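Local coordinates for protein methylxanthine N3-demethylase NdmB (Pseudomonas putida, PDB 6ICL) that removes the N3-methyl group of theobromine, 3-methylxanthine, caffeine and theophylline as formaldehyde, a Rieske-type non-heme iron oxygenase reaction using NADH and O2, at residues S73-A78 with F138-K143; E64-A69 with V147-D152; R188-T193 with K337-F342. One frame throughout, in Å; residues are numbered along the deposited sequence.

Interaction 1: S73-A78 with F138-K143; sequences SKIIAA and FDCEVK
The Phe138 ring meets 73-78 obliquely, its CD2 lying 3.8 Å from Ala77 O and its CE2 resting against the backbone of Ala78; Leu66 and Leu151 also touch this ring, while Val149 packs against its CB. The contact belongs to the six-stranded antiparallel sheet of the Rieske domain, in which 73-78 and 138-143 lie on neighbouring strands, about 13 Å from the [2Fe-2S] cluster measured at the Ala78 side chain. It illustrates how two strands can part while their side chains stay packed. The strand axes run at 147°, and one direct backbone hydrogen bond joins them: Phe138 N donates to Ala77 O over 2.9 Å, with an N-H...O angle of 154°. The complementary link goes through a water, which accepts from Ala77 N at 3.0 Å and donates to Phe138 O at 2.6 Å, so a solvent molecule stands where the strands have drawn away from each other. A second water approaches Ile75 O and, weakly, Cys140 O farther along the same opening.

Beyond the splayed backbones, small side chains fill the seam. Cys140 CB packs 3.9 Å from Ala77 CB. With SG anti to the backbone N (chi1 178°), the thiol is carried across to Ile75, whose CG2 it meets at 4.0 Å. Lys74, bent repeatedly along its chain, brings its ammonium end over Val142 CG2 and crosses Glu141 at about a right angle, the opposite charges near each other without touching. Helix 43-48 covers this end of the seam, Leu43 touching both Ile75 and Val142, and Phe46 touching Ile75. There the two branched side chains cross at about a right angle, Ile75 CD1 resting 3.7 Å from Val142 CG2.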
loop_
_atom_site.group_PDB
_atom_site.type_symbol
_atom_site.label_atom_id
_atom_site.label_comp_id
_atom_site.label_asym_id
_atom_site.label_seq_id
_atom_site.Cartn_x
_atom_site.Cartn_y
_atom_site.Cartn_z
ATOM N N SER A 73 22.919 -9.930 -33.827
ATOM C CA SER A 73 21.674 -10.584 -34.221
ATOM C C SER A 73 21.450 -11.956 -33.591
ATOM O O SER A 73 20.465 -12.624 -33.937
ATOM C CB SER A 73 21.570 -10.717 -35.743
ATOM O OG SER A 73 21.692 -9.440 -36.331
ATOM N N LYS A 74 22.306 -12.410 -32.676
ATOM C CA LYS A 74 22.030 -13.654 -31.968
ATOM C C LYS A 74 21.973 -13.421 -30.462
ATOM O O LYS A 74 22.877 -12.809 -29.873
ATOM C CB LYS A 74 23.074 -14.746 -32.250
ATOM C CG LYS A 74 22.460 -16.178 -32.467
ATOM C CD LYS A 74 21.482 -16.664 -31.335
ATOM C CE LYS A 74 19.968 -16.851 -31.769
ATOM N NZ LYS A 74 19.046 -15.609 -31.749
ATOM N N ILE A 75 20.950 -13.995 -29.844
ATOM C CA ILE A 75 20.793 -13.941 -28.399
ATOM C C ILE A 75 21.716 -14.957 -27.765
ATOM O O ILE A 75 21.716 -16.139 -28.126
ATOM C CB ILE A 75 19.337 -14.200 -28.006
ATOM C CG1 ILE A 75 18.428 -13.209 -28.722
ATOM C CG2 ILE A 75 19.166 -14.094 -26.488
ATOM C CD1 ILE A 75 16.972 -13.422 -28.366
ATOM N N ILE A 76 22.521 -14.494 -26.832
ATOM C CA ILE A 76 23.404 -15.356 -26.085
ATOM C C ILE A 76 22.864 -15.447 -24.668
ATOM O O ILE A 76 22.086 -14.603 -24.206
ATOM C CB ILE A 76 24.843 -14.806 -26.095
ATOM C CG1 ILE A 76 24.861 -13.476 -25.359
ATOM C CG2 ILE A 76 25.304 -14.570 -27.528
ATOM C CD1 ILE A 76 26.036 -13.288 -24.444
ATOM N N ALA A 77 23.281 -16.495 -23.976
ATOM C CA ALA A 77 22.973 -16.703 -22.573
ATOM C C ALA A 77 24.301 -16.940 -21.878
ATOM O O ALA A 77 25.110 -17.749 -22.343
ATOM C CB ALA A 77 22.015 -17.898 -22.372
ATOM N N ALA A 78 24.554 -16.214 -20.797
ATOM C CA ALA A 78 25.798 -16.373 -20.069
ATOM C C ALA A 78 25.512 -16.256 -18.583
ATOM O O ALA A 78 24.415 -15.869 -18.178
ATOM C CB ALA A 78 26.837 -15.333 -20.499
ATOM N N PHE A 138 26.304 -20.318 -22.718
ATOM C CA PHE A 138 25.475 -21.515 -22.793
ATOM C C PHE A 138 24.755 -21.598 -24.127
ATOM O O PHE A 138 24.506 -20.586 -24.782
ATOM C CB PHE A 138 24.422 -21.578 -21.633
ATOM C CG PHE A 138 25.035 -21.493 -20.270
ATOM C CD1 PHE A 138 25.735 -22.567 -19.740
ATOM C CD2 PHE A 138 24.931 -20.334 -19.519
ATOM C CE1 PHE A 138 26.318 -22.481 -18.470
ATOM C CE2 PHE A 138 25.519 -20.243 -18.253
ATOM C CZ PHE A 138 26.205 -21.316 -17.729
ATOM N N ASP A 139 24.406 -22.825 -24.518
ATOM C CA ASP A 139 23.492 -23.034 -25.640
ATOM C C ASP A 139 22.240 -22.181 -25.493
ATOM O O ASP A 139 21.616 -22.152 -24.427
ATOM C CB ASP A 139 23.068 -24.495 -25.718
ATOM C CG ASP A 139 24.160 -25.406 -26.258
ATOM O OD1 ASP A 139 25.210 -24.913 -26.721
ATOM O OD2 ASP A 139 23.943 -26.630 -26.193
ATOM N N CYS A 140 21.834 -21.550 -26.586
ATOM C CA CYS A 140 20.736 -20.598 -26.544
ATOM C C CYS A 140 20.231 -20.419 -27.960
ATOM O O CYS A 140 21.015 -20.098 -28.850
ATOM C CB CYS A 140 21.188 -19.242 -25.936
ATOM S SG CYS A 140 19.886 -17.963 -25.884
ATOM N N GLU A 141 18.940 -20.663 -28.171
ATOM C CA GLU A 141 18.341 -20.577 -29.497
ATOM C C GLU A 141 16.904 -20.111 -29.346
ATOM O O GLU A 141 16.229 -20.463 -28.377
ATOM C CB GLU A 141 18.347 -21.932 -30.247
ATOM C CG GLU A 141 19.731 -22.600 -30.448
ATOM C CD GLU A 141 20.708 -21.784 -31.330
ATOM O OE1 GLU A 141 20.268 -20.798 -31.975
ATOM O OE2 GLU A 141 21.924 -22.117 -31.351
ATOM N N VAL A 142 16.437 -19.333 -30.317
ATOM C CA VAL A 142 15.048 -18.885 -30.368
ATOM C C VAL A 142 14.250 -19.863 -31.227
ATOM O O VAL A 142 14.596 -20.114 -32.384
ATOM C CB VAL A 142 14.949 -17.452 -30.919
ATOM C CG1 VAL A 142 13.478 -17.032 -31.078
ATOM C CG2 VAL A 142 15.664 -16.473 -29.998
ATOM N N LYS A 143 13.174 -20.413 -30.677
ATOM C CA LYS A 143 12.311 -21.262 -31.485
ATOM C C LYS A 143 10.882 -21.066 -31.018
ATOM O O LYS A 143 10.627 -20.990 -29.819
ATOM C CB LYS A 143 12.714 -22.737 -31.389
ATOM C CG LYS A 143 12.109 -23.615 -32.503
ATOM C CD LYS A 143 12.705 -25.014 -32.479
ATOM C CE LYS A 143 12.207 -25.851 -33.653
ATOM N NZ LYS A 143 12.917 -27.176 -33.648
HETATM O O HOH W 1 23.881 -18.251 -28.578
HETATM O O HOH W 2 24.906 -18.264 -25.827
#

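Interaction 2: E64-A69 with V147-D152; sequences EKLVLA and VWVRLD
Leu66 and Val149 reach toward each other tip to tip, CD1 of the leucine 4.0 Å from CG1 of the valine. The same CD1 also faces Leu151 CD2, so that it sits between Val149 and Leu151. Leu151 in turn pushes CD2 against the forked end of Leu66, about 4.2 Å from both CD1 and CD2. One step along, the fork of Leu68 spans two valines: its CD1 meets Val147 CG1 at 4.1 Å, and its CD2 lies 4.4 Å from Val149 CG2. In both valines CG1 stands anti to the backbone N (chi1 -176° in Val147), which turns that methyl to its leucine.

No hydrogen bond crosses here, because strands 64-71 and 146-150 are not neighbours in the antiparallel sheet of the Rieske domain; strands 74-79 and 137-143 lie between them. The sheet curls, bringing the two face to face with axes 10.6 Å apart, and every second residue points inward. At the margin, Glu64 CG lies 4.0 Å from Leu151 CD1, and the bend beyond it carries the carboxylate to a salt bridge with Arg34.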
loop_
_atom_site.group_PDB
_atom_site.type_symbol
_atom_site.label_atom_id
_atom_site.label_comp_id
_atom_site.label_asym_id
_atom_site.label_seq_id
_atom_site.Cartn_x
_atom_site.Cartn_y
_atom_site.Cartn_z
ATOM N N GLU A 64 20.243 -20.979 -11.388
ATOM C CA GLU A 64 21.346 -20.190 -11.918
ATOM C C GLU A 64 20.844 -18.849 -12.426
ATOM O O GLU A 64 19.825 -18.777 -13.116
ATOM C CB GLU A 64 22.054 -20.904 -13.076
ATOM C CG GLU A 64 22.321 -22.365 -12.855
ATOM C CD GLU A 64 23.622 -22.622 -12.149
ATOM O OE1 GLU A 64 24.034 -23.799 -12.113
ATOM O OE2 GLU A 64 24.236 -21.663 -11.630
ATOM N N LYS A 65 21.603 -17.802 -12.131
ATOM C CA LYS A 65 21.335 -16.475 -12.657
ATOM C C LYS A 65 22.073 -16.316 -13.983
ATOM O O LYS A 65 23.304 -16.419 -14.032
ATOM C CB LYS A 65 21.760 -15.417 -11.637
ATOM C CG LYS A 65 21.246 -15.745 -10.221
ATOM C CD LYS A 65 20.991 -14.512 -9.349
ATOM C CE LYS A 65 22.164 -13.555 -9.265
ATOM N NZ LYS A 65 22.020 -12.639 -8.084
ATOM N N LEU A 66 21.321 -16.071 -15.043
ATOM C CA LEU A 66 21.826 -15.966 -16.406
ATOM C C LEU A 66 21.542 -14.570 -16.924
ATOM O O LEU A 66 20.558 -13.940 -16.525
ATOM C CB LEU A 66 21.130 -16.973 -17.368
ATOM C CG LEU A 66 21.066 -18.467 -16.971
ATOM C CD1 LEU A 66 20.377 -19.279 -18.068
ATOM C CD2 LEU A 66 22.440 -19.022 -16.697
ATOM N N VAL A 67 22.376 -14.108 -17.854
ATOM C CA VAL A 67 22.104 -12.886 -18.604
ATOM C C VAL A 67 21.859 -13.265 -20.058
ATOM O O VAL A 67 22.573 -14.106 -20.620
ATOM C CB VAL A 67 23.249 -11.862 -18.466
ATOM C CG1 VAL A 67 24.609 -12.496 -18.827
ATOM C CG2 VAL A 67 22.965 -10.625 -19.319
ATOM N N LEU A 68 20.814 -12.692 -20.645
ATOM C CA LEU A 68 20.531 -12.790 -22.064
ATOM C C LEU A 68 20.869 -11.459 -22.718
ATOM O O LEU A 68 20.538 -10.394 -22.184
ATOM C CB LEU A 68 19.053 -13.122 -22.316
ATOM C CG LEU A 68 18.506 -14.382 -21.621
ATOM C CD1 LEU A 68 17.038 -14.584 -21.943
ATOM C CD2 LEU A 68 19.318 -15.634 -22.010
ATOM N N ALA A 69 21.530 -11.511 -23.869
ATOM C CA ALA A 69 21.751 -10.303 -24.648
ATOM C C ALA A 69 21.826 -10.684 -26.114
ATOM O O ALA A 69 22.279 -11.782 -26.466
ATOM C CB ALA A 69 23.034 -9.582 -24.236
ATOM N N VAL A 147 12.737 -18.061 -26.119
ATOM C CA VAL A 147 14.172 -18.207 -25.890
ATOM C C VAL A 147 14.441 -19.457 -25.055
ATOM O O VAL A 147 13.966 -19.572 -23.918
ATOM C CB VAL A 147 14.749 -16.965 -25.198
ATOM C CG1 VAL A 147 16.271 -17.092 -25.062
ATOM C CG2 VAL A 147 14.364 -15.703 -25.967
ATOM N N TRP A 148 15.241 -20.373 -25.608
ATOM C CA TRP A 148 15.580 -21.652 -24.993
ATOM C C TRP A 148 17.048 -21.660 -24.614
ATOM O O TRP A 148 17.898 -21.148 -25.351
ATOM C CB TRP A 148 15.318 -22.813 -25.960
ATOM C CG TRP A 148 13.933 -22.885 -26.418
ATOM C CD1 TRP A 148 13.375 -22.222 -27.481
ATOM C CD2 TRP A 148 12.891 -23.644 -25.823
ATOM N NE1 TRP A 148 12.042 -22.541 -27.589
ATOM C CE2 TRP A 148 11.722 -23.416 -26.578
ATOM C CE3 TRP A 148 12.832 -24.511 -24.723
ATOM C CZ2 TRP A 148 10.505 -24.009 -26.260
ATOM C CZ3 TRP A 148 11.635 -25.108 -24.417
ATOM C CH2 TRP A 148 10.482 -24.856 -25.180
ATOM N N VAL A 149 17.348 -22.254 -23.476
ATOM C CA VAL A 149 18.709 -22.378 -22.991
ATOM C C VAL A 149 18.929 -23.823 -22.556
ATOM O O VAL A 149 18.058 -24.438 -21.933
ATOM C CB VAL A 149 18.997 -21.419 -21.813
ATOM C CG1 VAL A 149 20.423 -21.625 -21.287
ATOM C CG2 VAL A 149 18.758 -19.953 -22.208
ATOM N N ARG A 150 20.112 -24.349 -22.865
ATOM C CA ARG A 150 20.563 -25.642 -22.368
ATOM C C ARG A 150 21.885 -25.423 -21.652
ATOM O O ARG A 150 22.846 -24.936 -22.252
ATOM C CB ARG A 150 20.714 -26.663 -23.501
ATOM C CG ARG A 150 21.288 -28.013 -23.013
ATOM C CD ARG A 150 21.278 -29.056 -24.124
ATOM N NE ARG A 150 22.158 -28.695 -25.230
ATOM C CZ ARG A 150 22.285 -29.409 -26.351
ATOM N NH1 ARG A 150 21.575 -30.526 -26.527
ATOM N NH2 ARG A 150 23.111 -28.999 -27.307
ATOM N N LEU A 151 21.919 -25.755 -20.360
ATOM C CA LEU A 151 23.082 -25.436 -19.558
ATOM C C LEU A 151 24.245 -26.376 -19.811
ATOM O O LEU A 151 25.399 -25.975 -19.623
ATOM C CB LEU A 151 22.727 -25.471 -18.078
ATOM C CG LEU A 151 21.768 -24.370 -17.636
ATOM C CD1 LEU A 151 21.519 -24.501 -16.134
ATOM C CD2 LEU A 151 22.337 -22.985 -18.003
ATOM N N ASP A 152 23.979 -27.621 -20.190
ATOM C CA ASP A 152 25.046 -28.601 -20.334
ATOM C C ASP A 152 24.896 -29.338 -21.652
ATOM O O ASP A 152 23.876 -29.996 -21.893
ATOM C CB ASP A 152 25.091 -29.591 -19.167
ATOM C CG ASP A 152 26.395 -30.380 -19.148
ATOM O OD1 ASP A 152 26.896 -30.688 -20.232
ATOM O OD2 ASP A 152 26.946 -30.656 -18.071
#

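Interaction 3: R188-T193 with K337-F342; sequences RWENFT and KISVQF
Glu190 and Ser339 bring their CA atoms within 5.9 Å where two helices pass in nearly antiparallel directions, at 152° with their axes 10.1 Å apart. Both belong to the catalytic domain, whose helix-grip fold, as in other Rieske oxygenases, sets helices against a curved antiparallel sheet. Here the pairing serves as an example of helices joined through one extensive aromatic overlap.

That overlap is an offset stack of Trp189 on Phe342: the indole six-membered ring and the phenyl ring have centroids 3.8 Å apart and planes only 4° from parallel. With its CG anti to the backbone N (chi1 -167°), Trp189 extends across to the other helix, and its CZ3 stands 3.3 Å from Phe342 CG, over the ring. The opposite indole face receives Thr193 CG2 near its rim, 3.7 Å above the plane, and NE1 is bonded to Ser257 O. Replacing Trp189 by an alanine would probably strip Phe342 of its stacking partner and leave Ser257 O without its indole donor.

Beside the stack, Ile338 CG2 lies 3.8 Å from Trp189 CH2 and also against Thr193. Glu190 runs out extended, placing OE2 at the edge of the Phe342 ring, where it forms a salt bridge with Arg343. Ser339 OG makes only a weak bond to this oxygen at 3.3 Å; it is also hydrogen-bonded to Arg85 of the third subunit, a residue lining that subunit's cluster pocket. On the iron side, Asn191 ND2 binds Asp314, an iron ligand, and Tyr107 of the third subunit. The amide's other end is held by Arg188, whose NH1 donates to a lone pair of Asn191 OD1 at 2.9 Å.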
loop_
_atom_site.group_PDB
_atom_site.type_symbol
_atom_site.label_atom_id
_atom_site.label_comp_id
_atom_site.label_asym_id
_atom_site.label_seq_id
_atom_site.Cartn_x
_atom_site.Cartn_y
_atom_site.Cartn_z
ATOM N N ARG A 188 3.334 -28.931 -12.463
ATOM C CA ARG A 188 2.628 -28.248 -13.549
ATOM C C ARG A 188 2.366 -29.198 -14.720
ATOM O O ARG A 188 1.276 -29.194 -15.301
ATOM C CB ARG A 188 3.417 -27.027 -14.019
ATOM C CG ARG A 188 2.521 -25.895 -14.528
ATOM C CD ARG A 188 2.170 -26.129 -15.962
ATOM N NE ARG A 188 1.010 -25.362 -16.418
ATOM C CZ ARG A 188 -0.253 -25.747 -16.259
ATOM N NH1 ARG A 188 -0.541 -26.882 -15.625
ATOM N NH2 ARG A 188 -1.231 -24.991 -16.726
ATOM N N TRP A 189 3.364 -30.000 -15.088
ATOM C CA TRP A 189 3.197 -30.961 -16.173
ATOM C C TRP A 189 2.094 -31.968 -15.853
ATOM O O TRP A 189 1.183 -32.192 -16.662
ATOM C CB TRP A 189 4.531 -31.671 -16.429
ATOM C CG TRP A 189 4.552 -32.444 -17.699
ATOM C CD1 TRP A 189 5.026 -32.023 -18.902
ATOM C CD2 TRP A 189 4.081 -33.786 -17.896
ATOM N NE1 TRP A 189 4.893 -33.023 -19.840
ATOM C CE2 TRP A 189 4.312 -34.115 -19.247
ATOM C CE3 TRP A 189 3.490 -34.742 -17.059
ATOM C CZ2 TRP A 189 3.966 -35.362 -19.791
ATOM C CZ3 TRP A 189 3.150 -35.998 -17.607
ATOM C CH2 TRP A 189 3.390 -36.285 -18.952
ATOM N N GLU A 190 2.138 -32.565 -14.659
ATOM C CA GLU A 190 1.112 -33.545 -14.306
ATOM C C GLU A 190 -0.269 -32.921 -14.260
ATOM O O GLU A 190 -1.260 -33.587 -14.575
ATOM C CB GLU A 190 1.423 -34.192 -12.964
ATOM C CG GLU A 190 2.715 -34.979 -12.986
ATOM C CD GLU A 190 2.902 -35.768 -11.711
ATOM O OE1 GLU A 190 2.136 -35.533 -10.756
ATOM O OE2 GLU A 190 3.816 -36.608 -11.660
ATOM N N ASN A 191 -0.365 -31.654 -13.871
ATOM C CA ASN A 191 -1.659 -30.983 -13.932
ATOM C C ASN A 191 -2.156 -30.866 -15.368
ATOM O O ASN A 191 -3.352 -31.025 -15.633
ATOM C CB ASN A 191 -1.562 -29.597 -13.294
ATOM C CG ASN A 191 -2.841 -28.791 -13.455
ATOM O OD1 ASN A 191 -2.839 -27.730 -14.070
ATOM N ND2 ASN A 191 -3.933 -29.299 -12.917
ATOM N N PHE A 192 -1.253 -30.572 -16.314
ATOM C CA PHE A 192 -1.697 -30.277 -17.678
ATOM C C PHE A 192 -2.171 -31.537 -18.407
ATOM O O PHE A 192 -3.039 -31.458 -19.286
ATOM C CB PHE A 192 -0.569 -29.603 -18.460
ATOM C CG PHE A 192 -1.026 -28.903 -19.721
ATOM C CD1 PHE A 192 -1.465 -27.586 -19.681
ATOM C CD2 PHE A 192 -0.977 -29.549 -20.955
ATOM C CE1 PHE A 192 -1.880 -26.924 -20.835
ATOM C CE2 PHE A 192 -1.383 -28.888 -22.131
ATOM C CZ PHE A 192 -1.827 -27.563 -22.062
ATOM N N THR A 193 -1.619 -32.697 -18.057
ATOM C CA THR A 193 -1.902 -33.945 -18.753
ATOM C C THR A 193 -2.950 -34.792 -18.030
ATOM O O THR A 193 -3.040 -35.995 -18.279
ATOM C CB THR A 193 -0.613 -34.755 -18.931
ATOM O OG1 THR A 193 -0.043 -35.029 -17.651
ATOM C CG2 THR A 193 0.423 -34.004 -19.791
ATOM N N LYS A 337 -1.895 -43.378 -14.826
ATOM C CA LYS A 337 -0.913 -44.056 -15.675
ATOM C C LYS A 337 0.076 -43.074 -16.315
ATOM O O LYS A 337 1.296 -43.282 -16.280
ATOM C CB LYS A 337 -1.669 -44.854 -16.751
ATOM C CG LYS A 337 -0.845 -45.723 -17.699
ATOM C CD LYS A 337 -1.803 -46.408 -18.697
ATOM C CE LYS A 337 -1.229 -47.691 -19.296
ATOM N NZ LYS A 337 0.174 -47.454 -19.730
ATOM N N ILE A 338 -0.436 -42.000 -16.916
ATOM C CA ILE A 338 0.447 -40.988 -17.507
ATOM C C ILE A 338 1.405 -40.433 -16.462
ATOM O O ILE A 338 2.621 -40.375 -16.671
ATOM C CB ILE A 338 -0.388 -39.866 -18.144
ATOM C CG1 ILE A 338 -1.178 -40.412 -19.336
ATOM C CG2 ILE A 338 0.505 -38.709 -18.536
ATOM C CD1 ILE A 338 -2.341 -39.509 -19.746
ATOM N N SER A 339 0.870 -40.013 -15.321
ATOM C CA SER A 339 1.719 -39.452 -14.273
ATOM C C SER A 339 2.753 -40.469 -13.787
ATOM O O SER A 339 3.922 -40.125 -13.562
ATOM C CB SER A 339 0.825 -38.966 -13.131
ATOM O OG SER A 339 1.510 -38.995 -11.912
ATOM N N VAL A 340 2.348 -41.736 -13.631
ATOM C CA VAL A 340 3.287 -42.761 -13.176
ATOM C C VAL A 340 4.406 -42.959 -14.196
ATOM O O VAL A 340 5.588 -43.024 -13.840
ATOM C CB VAL A 340 2.519 -44.068 -12.882
ATOM C CG1 VAL A 340 3.471 -45.242 -12.660
ATOM C CG2 VAL A 340 1.654 -43.880 -11.664
ATOM N N GLN A 341 4.060 -43.025 -15.478
ATOM C CA GLN A 341 5.086 -43.156 -16.515
ATOM C C GLN A 341 5.993 -41.928 -16.565
ATOM O O GLN A 341 7.200 -42.036 -16.818
ATOM C CB GLN A 341 4.419 -43.391 -17.872
ATOM C CG GLN A 341 3.718 -44.739 -17.940
ATOM C CD GLN A 341 4.641 -45.865 -17.486
ATOM O OE1 GLN A 341 5.764 -46.004 -17.982
ATOM N NE2 GLN A 341 4.185 -46.648 -16.522
ATOM N N PHE A 342 5.426 -40.751 -16.304
ATOM C CA PHE A 342 6.219 -39.526 -16.246
ATOM C C PHE A 342 7.211 -39.580 -15.089
ATOM O O PHE A 342 8.415 -39.328 -15.259
ATOM C CB PHE A 342 5.258 -38.345 -16.109
ATOM C CG PHE A 342 5.920 -36.990 -16.025
ATOM C CD1 PHE A 342 6.525 -36.420 -17.145
ATOM C CD2 PHE A 342 5.854 -36.254 -14.851
ATOM C CE1 PHE A 342 7.093 -35.143 -17.070
ATOM C CE2 PHE A 342 6.416 -34.968 -14.763
ATOM C CZ PHE A 342 7.032 -34.416 -15.879
#

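How the interactions relate
Interactions 1 and 2 share one antiparallel sheet in the Rieske domain, their centres about 7 Å apart. Along the chain, 64-69 comes first and 147-152 last, bracketing the pair 73-78 and 138-143; each outer strand neighbours an inner one, and a salt bridge between Asp139 and Arg150 joins them. Interaction 3 follows later, on the other side of the chain's centre, its centre about 30 and about 26 Å from those of interactions 1 and 2, between helices of the catalytic domain. The Rieske sheet and the catalytic-domain helices are thus packed separately within the chain, while interaction 3 meets cluster-pocket residues Arg85 and Tyr107 of another subunit, consistent with electron transfer between subunits, as in related Rieske oxygenases.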